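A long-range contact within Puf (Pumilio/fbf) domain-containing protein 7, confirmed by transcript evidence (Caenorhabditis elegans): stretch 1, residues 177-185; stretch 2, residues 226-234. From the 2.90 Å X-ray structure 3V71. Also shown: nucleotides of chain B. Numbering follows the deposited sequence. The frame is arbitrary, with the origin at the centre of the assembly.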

ATOM      1  N   VAL A 177       2.399  -5.135 -10.802  1.00 84.44           N
ATOM      2  CA  VAL A 177       2.700  -4.656  -9.454  1.00 84.78           C
ATOM      3  C   VAL A 177       1.548  -4.809  -8.454  1.00 85.00           C
ATOM      4  O   VAL A 177       1.732  -5.413  -7.395  1.00 84.02           O
ATOM      5  CB  VAL A 177       3.232  -3.204  -9.450  1.00 83.12           C
ATOM      6  CG1 VAL A 177       3.346  -2.685  -8.030  1.00 79.91           C
ATOM      7  CG2 VAL A 177       4.579  -3.140 -10.136  1.00 79.45           C
ATOM      8  N   CYS A 178       0.369  -4.280  -8.781  1.00 87.69           N
ATOM      9  CA  CYS A 178      -0.755  -4.338  -7.838  1.00 87.46           C
ATOM     10  C   CYS A 178      -1.291  -5.741  -7.637  1.00 77.41           C
ATOM     11  O   CYS A 178      -1.867  -6.037  -6.597  1.00 81.91           O
ATOM     12  CB  CYS A 178      -1.892  -3.377  -8.201  1.00 82.80           C
ATOM     13  SG  CYS A 178      -2.053  -3.018  -9.936  1.00106.81           S
ATOM     14  N   GLN A 179      -1.082  -6.612  -8.614  1.00 73.74           N
ATOM     15  CA  GLN A 179      -1.468  -8.004  -8.435  1.00 75.57           C
ATOM     16  C   GLN A 179      -0.489  -8.821  -7.576  1.00 78.45           C
ATOM     17  O   GLN A 179      -0.840  -9.889  -7.078  1.00 77.48           O
ATOM     18  CB  GLN A 179      -1.760  -8.666  -9.785  1.00 78.84           C
ATOM     19  CG  GLN A 179      -3.263  -8.641 -10.127  1.00 79.86           C
ATOM     20  CD  GLN A 179      -3.562  -8.855 -11.598  1.00 82.25           C
ATOM     21  OE1 GLN A 179      -2.865  -8.332 -12.467  1.00 90.25           O
ATOM     22  NE2 GLN A 179      -4.610  -9.620 -11.884  1.00 84.03           N
ATOM     23  N   ASP A 180       0.719  -8.293  -7.371  1.00 84.72           N
ATOM     24  CA  ASP A 180       1.748  -8.970  -6.578  1.00 76.04           C
ATOM     25  C   ASP A 180       1.554  -8.793  -5.082  1.00 75.79           C
ATOM     26  O   ASP A 180       1.169  -7.723  -4.622  1.00 78.47           O
ATOM     27  CB  ASP A 180       3.149  -8.484  -6.957  1.00 81.98           C
ATOM     28  CG  ASP A 180       4.197  -8.826  -5.891  1.00 93.22           C
ATOM     29  OD1 ASP A 180       4.815  -9.916  -5.964  1.00 94.13           O
ATOM     30  OD2 ASP A 180       4.400  -8.005  -4.968  1.00 91.45           O
ATOM     31  N   LYS A 181       1.859  -9.847  -4.332  1.00 74.45           N
ATOM     32  CA  LYS A 181       1.694  -9.869  -2.883  1.00 69.36           C
ATOM     33  C   LYS A 181       2.237  -8.625  -2.179  1.00 75.30           C
ATOM     34  O   LYS A 181       1.621  -8.102  -1.249  1.00 80.27           O
ATOM     35  CB  LYS A 181       2.356 -11.125  -2.316  1.00 67.08           C
ATOM     36  CG  LYS A 181       2.151 -11.311  -0.827  1.00 70.81           C
ATOM     37  CD  LYS A 181       2.734 -12.628  -0.354  1.00 74.44           C
ATOM     38  CE  LYS A 181       2.214 -13.010   1.034  1.00 88.54           C
ATOM     39  NZ  LYS A 181       0.778 -13.457   1.019  1.00 90.18           N
ATOM     40  N   TYR A 182       3.389  -8.147  -2.635  1.00 78.55           N
ATOM     41  CA  TYR A 182       4.106  -7.076  -1.949  1.00 76.44           C
ATOM     42  C   TYR A 182       3.969  -5.726  -2.648  1.00 84.94           C
ATOM     43  O   TYR A 182       3.933  -4.678  -1.993  1.00 86.84           O
ATOM     44  CB  TYR A 182       5.579  -7.465  -1.783  1.00 70.20           C
ATOM     45  CG  TYR A 182       5.728  -8.755  -1.015  1.00 73.13           C
ATOM     46  CD1 TYR A 182       5.501  -8.794   0.358  1.00 70.71           C
ATOM     47  CD2 TYR A 182       6.055  -9.943  -1.662  1.00 68.91           C
ATOM     48  CE1 TYR A 182       5.604  -9.964   1.064  1.00 68.40           C
ATOM     49  CE2 TYR A 182       6.162 -11.129  -0.958  1.00 63.25           C
ATOM     50  CZ  TYR A 182       5.937 -11.133   0.410  1.00 70.56           C
ATOM     51  OH  TYR A 182       6.044 -12.304   1.142  1.00 74.62           O
ATOM     52  N   GLY A 183       3.885  -5.754  -3.975  1.00 78.98           N
ATOM     53  CA  GLY A 183       3.784  -4.539  -4.760  1.00 78.84           C
ATOM     54  C   GLY A 183       2.446  -3.847  -4.598  1.00 85.38           C
ATOM     55  O   GLY A 183       2.272  -2.711  -5.025  1.00 88.16           O
ATOM     56  N   CYS A 184       1.496  -4.538  -3.983  1.00 83.17           N
ATOM     57  CA  CYS A 184       0.183  -3.970  -3.733  1.00 79.27           C
ATOM     58  C   CYS A 184       0.250  -2.753  -2.805  1.00 81.28           C
ATOM     59  O   CYS A 184      -0.196  -1.664  -3.163  1.00 80.83           O
ATOM     60  CB  CYS A 184      -0.731  -5.032  -3.135  1.00 88.24           C
ATOM     61  SG  CYS A 184      -2.420  -4.474  -2.886  1.00 96.61           S
ATOM     62  N   ARG A 185       0.809  -2.936  -1.612  1.00 87.62           N
ATOM     63  CA  ARG A 185       0.930  -1.840  -0.649  1.00 82.68           C
ATOM     64  C   ARG A 185       1.660  -0.624  -1.226  1.00 79.34           C
ATOM     65  O   ARG A 185       1.385   0.511  -0.847  1.00 73.75           O
ATOM     66  CB  ARG A 185       1.615  -2.318   0.633  1.00 78.75           C
ATOM     67  CG  ARG A 185       1.890  -1.210   1.645  1.00 86.27           C
ATOM     68  CD  ARG A 185       2.521  -1.751   2.924  1.00 85.65           C
ATOM     69  NE  ARG A 185       3.082  -0.693   3.758  1.00 89.55           N
ATOM     70  CZ  ARG A 185       2.481  -0.168   4.823  1.00 94.26           C
ATOM     71  NH1 ARG A 185       1.285  -0.605   5.199  1.00 83.68           N
ATOM     72  NH2 ARG A 185       3.086   0.795   5.519  1.00 94.84           N
ATOM     73  N   SER A 226     -11.102  -8.898  -8.545  1.00 76.28           N
ATOM     74  CA  SER A 226     -11.250 -10.334  -8.394  1.00 75.14           C
ATOM     75  C   SER A 226      -9.941 -11.013  -8.012  1.00 77.15           C
ATOM     76  O   SER A 226      -9.917 -12.224  -7.778  1.00 74.92           O
ATOM     77  CB  SER A 226     -11.797 -10.924  -9.692  1.00 69.73           C
ATOM     78  OG  SER A 226     -13.105 -10.441  -9.913  1.00 73.90           O
ATOM     79  N   ASN A 227      -8.869 -10.223  -7.946  1.00 75.64           N
ATOM     80  CA  ASN A 227      -7.523 -10.722  -7.699  1.00 65.08           C
ATOM     81  C   ASN A 227      -7.162 -10.770  -6.222  1.00 74.89           C
ATOM     82  O   ASN A 227      -7.502  -9.864  -5.458  1.00 73.98           O
ATOM     83  CB  ASN A 227      -6.507  -9.872  -8.444  1.00 72.13           C
ATOM     84  CG  ASN A 227      -5.081 -10.198  -8.056  1.00 74.18           C
ATOM     85  OD1 ASN A 227      -4.539  -9.638  -7.105  1.00 72.53           O
ATOM     86  ND2 ASN A 227      -4.461 -11.099  -8.801  1.00 73.95           N
ATOM     87  N   GLU A 228      -6.448 -11.832  -5.850  1.00 74.67           N
ATOM     88  CA  GLU A 228      -6.088 -12.158  -4.474  1.00 71.22           C
ATOM     89  C   GLU A 228      -5.477 -11.020  -3.660  1.00 73.47           C
ATOM     90  O   GLU A 228      -5.610 -10.979  -2.433  1.00 75.40           O
ATOM     91  CB  GLU A 228      -5.116 -13.334  -4.489  1.00 74.01           C
ATOM     92  CG  GLU A 228      -4.750 -13.848  -3.117  1.00 84.13           C
ATOM     93  CD  GLU A 228      -3.833 -15.052  -3.184  1.00 92.09           C
ATOM     94  OE1 GLU A 228      -3.472 -15.451  -4.323  1.00 81.95           O
ATOM     95  OE2 GLU A 228      -3.485 -15.591  -2.101  1.00 87.06           O
ATOM     96  N   PHE A 229      -4.788 -10.112  -4.338  1.00 69.21           N
ATOM     97  CA  PHE A 229      -4.166  -8.979  -3.670  1.00 70.60           C
ATOM     98  C   PHE A 229      -4.736  -7.650  -4.190  1.00 73.02           C
ATOM     99  O   PHE A 229      -5.169  -6.803  -3.403  1.00 72.68           O
ATOM    100  CB  PHE A 229      -2.636  -9.034  -3.830  1.00 73.73           C
ATOM    101  CG  PHE A 229      -2.038 -10.359  -3.435  1.00 73.36           C
ATOM    102  CD1 PHE A 229      -1.904 -10.705  -2.097  1.00 74.59           C
ATOM    103  CD2 PHE A 229      -1.623 -11.266  -4.396  1.00 73.08           C
ATOM    104  CE1 PHE A 229      -1.370 -11.932  -1.731  1.00 71.17           C
ATOM    105  CE2 PHE A 229      -1.088 -12.494  -4.032  1.00 69.60           C
ATOM    106  CZ  PHE A 229      -0.964 -12.826  -2.701  1.00 67.85           C
ATOM    107  N   ALA A 230      -4.764  -7.481  -5.510  1.00 67.65           N
ATOM    108  CA  ALA A 230      -5.163  -6.206  -6.109  1.00 69.96           C
ATOM    109  C   ALA A 230      -6.475  -5.664  -5.563  1.00 73.00           C
ATOM    110  O   ALA A 230      -6.696  -4.455  -5.570  1.00 73.23           O
ATOM    111  CB  ALA A 230      -5.226  -6.313  -7.622  1.00 68.55           C
ATOM    112  N   ASN A 231      -7.346  -6.557  -5.102  1.00 72.35           N
ATOM    113  CA  ASN A 231      -8.623  -6.134  -4.560  1.00 64.69           C
ATOM    114  C   ASN A 231      -8.435  -5.150  -3.418  1.00 63.98           C
ATOM    115  O   ASN A 231      -9.309  -4.347  -3.129  1.00 66.67           O
ATOM    116  CB  ASN A 231      -9.462  -7.336  -4.114  1.00 72.48           C
ATOM    117  CG  ASN A 231      -8.961  -7.976  -2.824  1.00 63.51           C
ATOM    118  OD1 ASN A 231      -9.300  -7.544  -1.726  1.00 59.55           O
ATOM    119  ND2 ASN A 231      -8.195  -9.043  -2.960  1.00 62.19           N
ATOM    120  N   TYR A 232      -7.280  -5.206  -2.776  1.00 69.18           N
ATOM    121  CA  TYR A 232      -7.021  -4.340  -1.636  1.00 67.58           C
ATOM    122  C   TYR A 232      -6.762  -2.907  -2.087  1.00 64.19           C
ATOM    123  O   TYR A 232      -6.975  -1.962  -1.332  1.00 62.46           O
ATOM    124  CB  TYR A 232      -5.837  -4.862  -0.840  1.00 57.41           C
ATOM    125  CG  TYR A 232      -6.142  -6.004   0.092  1.00 56.39           C
ATOM    126  CD1 TYR A 232      -6.801  -5.782   1.297  1.00 57.84           C
ATOM    127  CD2 TYR A 232      -5.734  -7.297  -0.205  1.00 57.37           C
ATOM    128  CE1 TYR A 232      -7.074  -6.824   2.170  1.00 51.54           C
ATOM    129  CE2 TYR A 232      -5.996  -8.347   0.666  1.00 58.80           C
ATOM    130  CZ  TYR A 232      -6.667  -8.103   1.848  1.00 56.66           C
ATOM    131  OH  TYR A 232      -6.922  -9.143   2.722  1.00 62.60           O
ATOM    132  N   VAL A 233      -6.301  -2.753  -3.323  1.00 65.52           N
ATOM    133  CA  VAL A 233      -6.104  -1.429  -3.914  1.00 74.65           C
ATOM    134  C   VAL A 233      -7.438  -0.772  -4.260  1.00 68.94           C
ATOM    135  O   VAL A 233      -7.671   0.397  -3.955  1.00 61.93           O
ATOM    136  CB  VAL A 233      -5.293  -1.508  -5.205  1.00 75.36           C
ATOM    137  CG1 VAL A 233      -5.200  -0.130  -5.840  1.00 74.63           C
ATOM    138  CG2 VAL A 233      -3.914  -2.082  -4.929  1.00 76.66           C
ATOM    139  N   ILE A 234      -8.298  -1.540  -4.917  1.00 67.29           N
ATOM    140  CA  ILE A 234      -9.657  -1.115  -5.197  1.00 63.66           C
ATOM    141  C   ILE A 234     -10.332  -0.619  -3.928  1.00 64.17           C
ATOM    142  O   ILE A 234     -10.803   0.519  -3.878  1.00 66.19           O
ATOM    143  CB  ILE A 234     -10.470  -2.258  -5.802  1.00 62.53           C
ATOM    144  CG1 ILE A 234      -9.725  -2.845  -6.998  1.00 64.50           C
ATOM    145  CG2 ILE A 234     -11.853  -1.778  -6.202  1.00 65.73           C
ATOM    146  CD1 ILE A 234      -9.365  -1.814  -8.046  1.00 71.34           C
TER
ATOM    147  P     A B   7      -5.416 -13.286   5.317  1.00 94.41           P
ATOM    148  OP1   A B   7      -4.414 -14.306   5.706  1.00100.19           O
ATOM    149  OP2   A B   7      -6.483 -12.929   6.286  1.00 80.11           O
ATOM    150  O5'   A B   7      -4.684 -11.965   4.816  1.00 92.97           O
ATOM    151  C5'   A B   7      -3.269 -11.846   4.848  1.00 83.16           C
ATOM    152  C4'   A B   7      -2.727 -11.346   3.531  1.00 82.67           C
ATOM    153  O4'   A B   7      -3.694 -10.470   2.899  1.00 83.24           O
ATOM    154  C3'   A B   7      -1.474 -10.500   3.612  1.00 86.69           C
ATOM    155  O3'   A B   7      -0.297 -11.266   3.747  1.00 94.06           O
ATOM    156  C2'   A B   7      -1.541  -9.680   2.329  1.00 84.47           C
ATOM    157  O2'   A B   7      -1.177 -10.469   1.203  1.00 87.13           O
ATOM    158  C1'   A B   7      -3.031  -9.410   2.245  1.00 72.09           C
ATOM    159  N9    A B   7      -3.423  -8.151   2.901  1.00 66.32           N
ATOM    160  C8    A B   7      -4.024  -8.036   4.130  1.00 61.97           C
ATOM    161  N7    A B   7      -4.333  -6.801   4.457  1.00 61.25           N
ATOM    162  C5    A B   7      -3.919  -6.070   3.354  1.00 59.95           C
ATOM    163  C6    A B   7      -3.976  -4.702   3.096  1.00 65.57           C
ATOM    164  N6    A B   7      -4.497  -3.872   3.999  1.00 71.96           N
ATOM    165  N1    A B   7      -3.483  -4.239   1.912  1.00 62.30           N
ATOM    166  C2    A B   7      -2.973  -5.138   1.052  1.00 65.11           C
ATOM    167  N3    A B   7      -2.865  -6.469   1.185  1.00 65.47           N
ATOM    168  C4    A B   7      -3.364  -6.875   2.375  1.00 65.51           C
ATOM    169  P     U B   6     -10.527 -16.960   4.266  1.00 83.31           P
ATOM    170  OP1   U B   6      -9.474 -17.807   3.661  1.00 86.52           O
ATOM    171  OP2   U B   6     -10.737 -17.012   5.735  1.00 76.91           O
ATOM    172  O5'   U B   6     -10.339 -15.449   3.805  1.00 80.26           O
ATOM    173  C5'   U B   6      -9.247 -14.670   4.275  1.00 77.40           C
ATOM    174  C4'   U B   6      -8.407 -14.153   3.132  1.00 83.00           C
ATOM    175  O4'   U B   6      -9.239 -13.406   2.209  1.00 86.53           O
ATOM    176  C3'   U B   6      -7.301 -13.177   3.502  1.00 84.45           C
ATOM    177  O3'   U B   6      -6.138 -13.822   3.987  1.00 83.22           O
ATOM    178  C2'   U B   6      -7.072 -12.410   2.204  1.00 84.53           C
ATOM    179  O2'   U B   6      -6.223 -13.140   1.329  1.00 99.65           O
ATOM    180  C1'   U B   6      -8.483 -12.378   1.603  1.00 79.61           C
ATOM    181  N1    U B   6      -9.159 -11.073   1.831  1.00 74.52           N
ATOM    182  C2    U B   6      -9.122 -10.182   0.765  1.00 64.81           C
ATOM    183  O2    U B   6      -8.577 -10.456  -0.292  1.00 64.01           O
ATOM    184  N3    U B   6      -9.724  -8.966   0.980  1.00 53.59           N
ATOM    185  C4    U B   6     -10.368  -8.553   2.131  1.00 59.64           C
ATOM    186  O4    U B   6     -10.869  -7.418   2.178  1.00 55.91           O
ATOM    187  C5    U B   6     -10.368  -9.533   3.186  1.00 58.76           C
ATOM    188  C6    U B   6      -9.774 -10.728   3.017  1.00 64.08           C
ATOM    189  P     U B   8       0.769 -10.894   4.886  1.00 94.02           P
ATOM    190  OP1   U B   8       1.652 -12.070   5.045  1.00 95.36           O
ATOM    191  OP2   U B   8       0.003 -10.406   6.064  1.00 77.83           O
ATOM    192  O5'   U B   8       1.574  -9.688   4.231  1.00 85.21           O
ATOM    193  C5'   U B   8       1.897  -9.688   2.848  1.00 82.02           C
ATOM    194  C4'   U B   8       2.061  -8.283   2.326  1.00 85.58           C
ATOM    195  O4'   U B   8       0.764  -7.640   2.236  1.00 85.73           O
ATOM    196  C3'   U B   8       2.881  -7.342   3.195  1.00 87.56           C
ATOM    197  O3'   U B   8       4.283  -7.505   3.019  1.00 82.36           O
ATOM    198  C2'   U B   8       2.362  -5.965   2.783  1.00 87.61           C
ATOM    199  O2'   U B   8       2.955  -5.547   1.561  1.00 93.98           O
ATOM    200  C1'   U B   8       0.886  -6.261   2.516  1.00 81.44           C
ATOM    201  N1    U B   8       0.026  -5.934   3.675  1.00 79.98           N
ATOM    202  C2    U B   8      -0.364  -4.613   3.818  1.00 80.00           C
ATOM    203  O2    U B   8      -0.017  -3.733   3.049  1.00 78.14           O
ATOM    204  N3    U B   8      -1.175  -4.356   4.898  1.00 76.74           N
ATOM    205  C4    U B   8      -1.630  -5.275   5.825  1.00 76.46           C
ATOM    206  O4    U B   8      -2.354  -4.886   6.742  1.00 77.51           O
ATOM    207  C5    U B   8      -1.193  -6.624   5.607  1.00 71.59           C
ATOM    208  C6    U B   8      -0.403  -6.901   4.560  1.00 76.40           C

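Helical repeat proteins often join successive repeats by shape and apolar contact, leaving the hydrogen bonds to work inside each repeat. The pairing of residues 177-185 with residues 226-234 in this Puf domain-containing protein is a compact example. The two stretches bury 444 Å² between them, counting both sides, yet no clear hydrogen bond crosses the interface. Each has a turn leading into a helix that continues beyond the stretch, and the backbones come nearest where the CA atoms of Gln179 and Ala230 lie 4.7 Å apart.

The polar order is internal. In the first stretch the CA-to-CB bond of Asp180 points away from the partner, and the carboxylate caps the turn: its OD2 accepts from Tyr182 N and from Gly183 N, both at 2.5 Å. Asn227 plays a comparable part in the second, where its OD1 accepts from Phe229 N at 2.8 Å and from Ala230 N at 2.7 Å. Its carbonyl is used as well, with Asn231 ND2 donating to Asn227 O at 2.7 Å. The bonds to Asp180 OD2 and Asn227 OD1 give backbone amides in the turns an acceptor.

Backbone carbonyls of the first stretch still come close to the second. Cys178 O lies 3.3 Å from Ala230 CA, but its 3.4 Å approach to Ala230 N has too poor an angle for a hydrogen bond. Gln179 O sits at the edge of the Phe229 ring, near its plane, 3.1 Å from Phe229 CD2; there the carbonyl oxygen faces the slightly positive rim of the aromatic ring.

That ring is the centrepiece, for Phe229 has the largest area covered by the other stretch. Lys181 lies over one face, its CA 3.6 Å from the centroid of the Phe229 ring and only 5° off the ring normal. This is a CH-pi contact, in which a weakly polarised C-H group meets the pi cloud. The lysine side chain extends the packing, with Lys181 CG 3.7 Å from Phe229 CE1.

Purely apolar contacts complete the join. Val233 CG2 is shared by two cysteines, lying 3.5 Å from Cys184 SG and 4.1 Å from Cys178 CB. Cys184 SG also reaches Tyr232 CB at 4.0 Å, while Cys178 CB and Ala230 CB, on two small side chains, stand 4.5 Å apart. The buried sulfur of Cys184 is polarisable and packs well against the methyl carbon Val233 CG2.

The same framework carries RNA-binding groups. Asn231, whose CA-to-CB bond points away from the first stretch, accepts from U6 N3 through its OD1 at 3.1 Å and donates from its ND2 to U6 O2 at 3.0 Å. The Tyr232 side chain starts toward the first stretch but its end leads away, and A7 N3 lies over one face of its ring, 3.3 Å from Tyr232 CD2. The stretch that packs against its partner also hydrogen-bonds U6 and sets a ring face against A7.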